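Local coordinates for protein GNA33 (Neisseria gonorrhoeae FA 1090, PDB 2G5D) that probably cleaves the beta-1,4-glycosidic linkage between N-acetylmuramic acid and N-acetylglucosamine in peptidoglycan, leaving a 1,6-anhydro bond on the muramic acid, as a lytic transglycosylase, at residues Y141-P144 / D145-S149; N214-G218 / G219-G223; Q300-A303 / E304-Q308. All blocks are in the same frame, centred on the assembly; numbering follows the deposited sequence.

How the contacts relate
All three contacts are local: a turn, a helix end and a short helix, and all belong to the MltA-specific insert domain. Along the chain they come in series: contact 1 joins strand 138-141 to strand 148-151, contact 2 ends helix 213-217, and contact 3 is the short helix 302-306. Contact 2 is the middle one in space. Its centre is about 13 Å from that of contact 1, where Y141 packs on I216 and L221, and about 14 Å from that of contact 3, where N214 and N217 pack on G307 and L306. Contacts 1 and 3 do not touch, their nearest atoms being about 12 Å apart. Helix 213-217 and the turn that follows it thus lie between the strand connection and helix 302-306.

Contact 1 of 3, residues Y141-P144 / D145-S149; sequences YGIP and DDFIS
F147 folds back over P144 and I143 at a type I beta turn running from P144 to F147, and its side chain can be followed outward from the backbone. CB comes first: it lies 3.6 Å from P144 CD, with P144 CG a little farther off, so the proline ring covers the root of the phenylalanine. CG still touches P144 CD, at 3.9 Å. The ring then leaves the proline, and CD2 meets I143 CG2 at 3.8 Å, the two side chains crossing at about a right angle. I143 CG2 and P144 CD both approach the ring obliquely. A chi1 of -179° turns the ring away from the backbone N and lets CD2 lie against that isoleucine methyl.

The backbone closure is modest: F147 N donates to P144 O at 3.4 Å, a weak bond by length although nearly straight at 164°. P144 O has a second donor in N171 ND2, which also bonds F147 O, so one asparagine side chain ties both ends of the turn. At the second corner D146 OD1 passes 3.7 Å from P144 CB. Its carboxylate is directed to partners beyond the turn, with OD1 bonded to Y210 OH and OD2 in a salt bridge with K224.

Beyond the turn, the F147 ring makes edge-to-face contacts with Y210 and F314, and the side chain also touches D262 of strand 255-263, while I143 reaches A261 of that strand. I148 begins strand 148-151, within this chain an outermost strand of a five-stranded mixed sheet, and pairs with G200 of strand 197-203.

Contact 2 of 3, residues N214-G218 / G219-G223; sequences NQING and GALDG
Two backbone bonds tie G219 and A220 into the last turn of helix 213-217. A220 N donates to Q215 O at 3.0 Å, with the donor tilted 26° from the carbonyl plane. G219 N donates to I216 O at 3.1 Å from well above that carbonyl's plane, 70° out of it, and therefore not on a lone pair. I216 O has a further donor: a water whose oxygen is 2.7 Å from I216 O donates to it, and accepts from L221 N, 2.9 Å away, carrying the link one residue past the direct bonds. Two donors therefore hold this carbonyl at the helix end.

The side chains pack around this polar centre. A220 CB sits 3.1 Å from Q215 O. I216 and L221 cross obliquely, and the methyl branch CG2 of I216, set anti to the backbone N, presses on L221 CD1 at 3.5 Å, tighter than ordinary van der Waals contact. The other branch, CG1, lies 3.9 Å from L221 CG. Both residues also pack on Y141 and F314.

G219 has a positive phi of 102°, a conformation in which a CB would run into G218 O. That reversal and the two bonds back into the helix define a Schellman motif, which runs directly into a type I beta turn from G219 to D222 and leads the chain toward strand 227-231.

Contact 3 of 3, residues Q300-A303 / E304-Q308; sequences QRLA and EVLGQ
R301 lies alongside E304, both side chains pointing the same way, in an i to i+3 salt bridge from just before the short helix 302-306 into its first turn. NH1 donates to E304 OE1 at 2.7 Å, and OE1 sits at the edge of the guanidinium, near its plane. The carboxylate receives it on its syn side, although the two flat groups are turned 77° apart. The bend in the arginine chain at chi2 (-95°) also brings CD within 3.3 Å of OE1. E304 OE2 is held by two phenols, Y274 OH and Y280 OH, so both carboxylate oxygens have hydrogen-bond partners.

Successive i to i+4 backbone bonds, V305 N to R301 O, L306 N to L302 O and G307 N to A303 O, build the helix; the last is 2.9 Å long. On another side, L302 and L306 cross obliquely, with L302 touching M295 of helix 288-297 and L306 touching F238 of helix 234-243, while V305 packs on helix 271-276. Farther along, Q308 NE2 reaches back to E304 O at 3.1 Å. The leucine pair meets most closely at L302 CD2 and L306 CD2, a tight 3.4 Å.

Contact 1 of 3, residues Y141-P144 / D145-S149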
loop_
_atom_site.group_PDB
_atom_site.type_symbol
_atom_site.label_atom_id
_atom_site.label_comp_id
_atom_site.label_asym_id
_atom_site.label_seq_id
_atom_site.Cartn_x
_atom_site.Cartn_y
_atom_site.Cartn_z
ATOM N N TYR A 141 1.096 -11.185 15.557
ATOM C CA TYR A 141 0.487 -10.419 16.632
ATOM C C TYR A 141 -0.403 -9.287 16.128
ATOM O O TYR A 141 -0.077 -8.609 15.151
ATOM C CB TYR A 141 1.557 -9.802 17.535
ATOM C CG TYR A 141 2.472 -10.773 18.225
ATOM C CD1 TYR A 141 3.748 -11.004 17.732
ATOM C CD2 TYR A 141 2.088 -11.414 19.412
ATOM C CE1 TYR A 141 4.614 -11.877 18.367
ATOM C CE2 TYR A 141 2.953 -12.286 20.071
ATOM C CZ TYR A 141 4.212 -12.513 19.545
ATOM O OH TYR A 141 5.076 -13.376 20.160
ATOM N N GLY A 142 -1.519 -9.089 16.821
ATOM C CA GLY A 142 -2.307 -7.879 16.687
ATOM C C GLY A 142 -1.773 -6.818 17.624
ATOM O O GLY A 142 -0.713 -6.999 18.229
ATOM N N ILE A 143 -2.492 -5.705 17.738
ATOM C CA ILE A 143 -2.105 -4.626 18.651
ATOM C C ILE A 143 -1.989 -5.121 20.110
ATOM O O ILE A 143 -2.968 -5.604 20.689
ATOM C CB ILE A 143 -3.052 -3.399 18.535
ATOM C CG1 ILE A 143 -2.930 -2.766 17.144
ATOM C CG2 ILE A 143 -2.744 -2.366 19.627
ATOM C CD1 ILE A 143 -4.137 -1.945 16.721
ATOM N N PRO A 144 -0.782 -5.012 20.697
ATOM C CA PRO A 144 -0.519 -5.452 22.073
ATOM C C PRO A 144 -1.418 -4.796 23.125
ATOM O O PRO A 144 -1.973 -3.720 22.892
ATOM C CB PRO A 144 0.939 -5.051 22.293
ATOM C CG PRO A 144 1.518 -4.980 20.943
ATOM C CD PRO A 144 0.429 -4.469 20.063
ATOM N N ASP A 145 -1.553 -5.456 24.272
ATOM C CA ASP A 145 -2.370 -4.970 25.386
ATOM C C ASP A 145 -1.865 -3.661 26.003
ATOM O O ASP A 145 -2.628 -2.940 26.642
ATOM C CB ASP A 145 -2.436 -6.035 26.478
ATOM C CG ASP A 145 -3.047 -7.336 26.000
ATOM O OD1 ASP A 145 -3.561 -7.382 24.855
ATOM O OD2 ASP A 145 -3.018 -8.311 26.787
ATOM N N ASP A 146 -0.581 -3.366 25.827
ATOM C CA ASP A 146 0.041 -2.192 26.445
ATOM C C ASP A 146 0.580 -1.207 25.403
ATOM O O ASP A 146 1.367 -0.315 25.716
ATOM C CB ASP A 146 1.175 -2.629 27.380
ATOM C CG ASP A 146 2.334 -3.291 26.638
ATOM O OD1 ASP A 146 2.098 -3.962 25.605
ATOM O OD2 ASP A 146 3.488 -3.138 27.091
ATOM N N PHE A 147 0.160 -1.383 24.160
ATOM C CA PHE A 147 0.615 -0.549 23.059
ATOM C C PHE A 147 -0.255 0.699 23.019
ATOM O O PHE A 147 -1.456 0.605 22.792
ATOM C CB PHE A 147 0.508 -1.347 21.763
ATOM C CG PHE A 147 0.961 -0.610 20.537
ATOM C CD1 PHE A 147 2.278 -0.694 20.113
ATOM C CD2 PHE A 147 0.059 0.130 19.778
ATOM C CE1 PHE A 147 2.696 -0.035 18.962
ATOM C CE2 PHE A 147 0.475 0.798 18.636
ATOM C CZ PHE A 147 1.806 0.708 18.229
ATOM N N ILE A 148 0.346 1.858 23.277
ATOM C CA ILE A 148 -0.392 3.124 23.372
ATOM C C ILE A 148 0.098 4.142 22.332
ATOM O O ILE A 148 1.266 4.552 22.342
ATOM C CB ILE A 148 -0.383 3.719 24.836
ATOM C CG1 ILE A 148 -1.442 3.047 25.714
ATOM C CG2 ILE A 148 -0.661 5.229 24.850
ATOM C CD1 ILE A 148 -0.929 1.927 26.561
ATOM N N SER A 149 -0.805 4.533 21.434
ATOM C CA SER A 149 -0.503 5.544 20.426
ATOM C C SER A 149 -0.886 6.941 20.912
ATOM O O SER A 149 -2.005 7.164 21.379
ATOM C CB SER A 149 -1.207 5.222 19.103
ATOM O OG SER A 149 -0.886 6.176 18.104
#

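Contact 2 of 3, residues N214-G218 / G219-G223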
loop_
_atom_site.group_PDB
_atom_site.type_symbol
_atom_site.label_atom_id
_atom_site.label_comp_id
_atom_site.label_asym_id
_atom_site.label_seq_id
_atom_site.Cartn_x
_atom_site.Cartn_y
_atom_site.Cartn_z
ATOM N N ASN A 214 13.616 -6.981 17.060
ATOM C CA ASN A 214 14.530 -7.929 17.702
ATOM C C ASN A 214 14.020 -8.396 19.063
ATOM O O ASN A 214 14.147 -9.570 19.399
ATOM C CB ASN A 214 15.950 -7.354 17.835
ATOM C CG ASN A 214 16.909 -8.319 18.504
ATOM O OD1 ASN A 214 17.547 -7.986 19.506
ATOM N ND2 ASN A 214 17.005 -9.533 17.965
ATOM N N GLN A 215 13.444 -7.474 19.831
ATOM C CA GLN A 215 12.916 -7.780 21.158
ATOM C C GLN A 215 11.649 -8.633 21.091
ATOM O O GLN A 215 11.486 -9.563 21.886
ATOM C CB GLN A 215 12.640 -6.488 21.931
ATOM C CG GLN A 215 13.879 -5.670 22.213
ATOM C CD GLN A 215 13.550 -4.345 22.860
ATOM O OE1 GLN A 215 12.644 -3.635 22.421
ATOM N NE2 GLN A 215 14.270 -4.012 23.922
ATOM N N ILE A 216 10.777 -8.315 20.133
ATOM C CA ILE A 216 9.547 -9.062 19.870
ATOM C C ILE A 216 9.864 -10.461 19.350
ATOM O O ILE A 216 9.236 -11.444 19.764
ATOM C CB ILE A 216 8.631 -8.296 18.859
ATOM C CG1 ILE A 216 8.208 -6.929 19.440
ATOM C CG2 ILE A 216 7.416 -9.121 18.478
ATOM C CD1 ILE A 216 7.668 -5.909 18.388
ATOM N N ASN A 217 10.817 -10.549 18.423
ATOM C CA ASN A 217 11.345 -11.835 17.997
ATOM C C ASN A 217 11.807 -12.668 19.190
ATOM O O ASN A 217 11.574 -13.885 19.250
ATOM C CB ASN A 217 12.524 -11.638 17.046
ATOM C CG ASN A 217 12.099 -11.282 15.638
ATOM O OD1 ASN A 217 12.952 -10.993 14.802
ATOM N ND2 ASN A 217 10.795 -11.309 15.358
ATOM N N GLY A 218 12.468 -11.999 20.139
ATOM C CA GLY A 218 13.053 -12.662 21.288
ATOM C C GLY A 218 12.051 -13.029 22.358
ATOM O O GLY A 218 12.424 -13.572 23.387
ATOM N N GLY A 219 10.780 -12.718 22.123
ATOM C CA GLY A 219 9.702 -13.115 23.029
ATOM C C GLY A 219 9.152 -12.048 23.957
ATOM O O GLY A 219 8.466 -12.374 24.922
ATOM N N ALA A 220 9.438 -10.776 23.672
ATOM C CA ALA A 220 8.990 -9.674 24.534
ATOM C C ALA A 220 7.475 -9.465 24.595
ATOM O O ALA A 220 6.989 -8.781 25.487
ATOM C CB ALA A 220 9.689 -8.367 24.164
ATOM N N LEU A 221 6.734 -10.049 23.656
ATOM C CA LEU A 221 5.282 -9.919 23.640
ATOM C C LEU A 221 4.561 -11.131 24.230
ATOM O O LEU A 221 3.337 -11.216 24.166
ATOM C CB LEU A 221 4.763 -9.626 22.215
ATOM C CG LEU A 221 5.208 -8.343 21.503
ATOM C CD1 LEU A 221 4.514 -8.239 20.168
ATOM C CD2 LEU A 221 4.947 -7.099 22.318
ATOM N N ASP A 222 5.313 -12.066 24.803
ATOM C CA ASP A 222 4.722 -13.232 25.442
ATOM C C ASP A 222 3.748 -12.828 26.537
ATOM O O ASP A 222 4.134 -12.195 27.525
ATOM C CB ASP A 222 5.798 -14.158 26.013
ATOM C CG ASP A 222 6.467 -15.011 24.950
ATOM O OD1 ASP A 222 5.973 -15.047 23.801
ATOM O OD2 ASP A 222 7.491 -15.655 25.267
ATOM N N GLY A 223 2.480 -13.181 26.326
ATOM C CA GLY A 223 1.418 -12.971 27.306
ATOM C C GLY A 223 0.694 -11.634 27.261
ATOM O O GLY A 223 -0.174 -11.384 28.093
HETATM O O HOH W 1 7.091 -11.752 21.346
#

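Contact 3 of 3, residues Q300-A303 / E304-Q308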
loop_
_atom_site.group_PDB
_atom_site.type_symbol
_atom_site.label_atom_id
_atom_site.label_comp_id
_atom_site.label_asym_id
_atom_site.label_seq_id
_atom_site.Cartn_x
_atom_site.Cartn_y
_atom_site.Cartn_z
ATOM N N GLN A 300 21.951 -20.015 12.212
ATOM C CA GLN A 300 22.801 -19.221 13.115
ATOM C C GLN A 300 22.805 -17.701 12.827
ATOM O O GLN A 300 23.339 -16.912 13.621
ATOM C CB GLN A 300 24.237 -19.792 13.124
ATOM C CG GLN A 300 25.190 -19.260 12.032
ATOM C CD GLN A 300 24.982 -19.876 10.658
ATOM O OE1 GLN A 300 24.175 -20.785 10.477
ATOM N NE2 GLN A 300 25.720 -19.377 9.681
ATOM N N ARG A 301 22.217 -17.300 11.697
ATOM C CA ARG A 301 22.167 -15.892 11.311
ATOM C C ARG A 301 20.767 -15.268 11.279
ATOM O O ARG A 301 20.643 -14.077 10.988
ATOM C CB ARG A 301 22.871 -15.669 9.968
ATOM C CG ARG A 301 24.346 -16.020 9.996
ATOM C CD ARG A 301 25.264 -14.830 10.266
ATOM N NE ARG A 301 26.641 -15.269 10.520
ATOM C CZ ARG A 301 27.377 -14.893 11.569
ATOM N NH1 ARG A 301 26.878 -14.048 12.463
ATOM N NH2 ARG A 301 28.615 -15.354 11.721
ATOM N N LEU A 302 19.740 -16.071 11.588
ATOM C CA LEU A 302 18.322 -15.671 11.491
ATOM C C LEU A 302 17.968 -14.491 12.383
ATOM O O LEU A 302 17.402 -13.478 11.910
ATOM C CB LEU A 302 17.422 -16.854 11.881
ATOM C CG LEU A 302 16.022 -17.110 11.291
ATOM C CD1 LEU A 302 15.032 -17.527 12.384
ATOM C CD2 LEU A 302 15.482 -15.955 10.478
ATOM N N ALA A 303 18.267 -14.634 13.679
ATOM C CA ALA A 303 17.961 -13.594 14.673
ATOM C C ALA A 303 18.657 -12.274 14.331
ATOM O O ALA A 303 18.010 -11.221 14.240
ATOM C CB ALA A 303 18.335 -14.067 16.077
ATOM N N GLU A 304 19.966 -12.347 14.109
ATOM C CA GLU A 304 20.795 -11.201 13.747
ATOM C C GLU A 304 20.239 -10.365 12.586
ATOM O O GLU A 304 20.158 -9.139 12.671
ATOM C CB GLU A 304 22.176 -11.724 13.366
ATOM C CG GLU A 304 23.173 -10.690 12.900
ATOM C CD GLU A 304 24.301 -11.323 12.108
ATOM O OE1 GLU A 304 24.687 -12.466 12.428
ATOM O OE2 GLU A 304 24.790 -10.685 11.160
ATOM N N VAL A 305 19.893 -11.039 11.494
ATOM C CA VAL A 305 19.522 -10.386 10.254
ATOM C C VAL A 305 18.129 -9.775 10.381
ATOM O O VAL A 305 17.949 -8.589 10.068
ATOM C CB VAL A 305 19.612 -11.351 9.039
ATOM C CG1 VAL A 305 18.929 -10.752 7.808
ATOM C CG2 VAL A 305 21.062 -11.660 8.719
ATOM N N LEU A 306 17.172 -10.571 10.874
ATOM C CA LEU A 306 15.793 -10.106 11.097
ATOM C C LEU A 306 15.729 -8.943 12.091
ATOM O O LEU A 306 15.025 -7.960 11.857
ATOM C CB LEU A 306 14.893 -11.262 11.533
ATOM C CG LEU A 306 14.068 -11.988 10.453
ATOM C CD1 LEU A 306 14.827 -12.279 9.165
ATOM C CD2 LEU A 306 13.471 -13.260 11.008
ATOM N N GLY A 307 16.497 -9.040 13.176
ATOM C CA GLY A 307 16.600 -7.957 14.146
ATOM C C GLY A 307 17.165 -6.627 13.656
ATOM O O GLY A 307 17.047 -5.628 14.339
ATOM N N GLN A 308 17.787 -6.605 12.482
ATOM C CA GLN A 308 18.318 -5.350 11.930
ATOM C C GLN A 308 17.224 -4.350 11.512
ATOM O O GLN A 308 17.467 -3.144 11.477
ATOM C CB GLN A 308 19.268 -5.619 10.754
ATOM C CG GLN A 308 20.508 -6.420 11.139
ATOM C CD GLN A 308 21.328 -5.772 12.251
ATOM O OE1 GLN A 308 21.607 -4.575 12.212
ATOM N NE2 GLN A 308 21.727 -6.574 13.246
#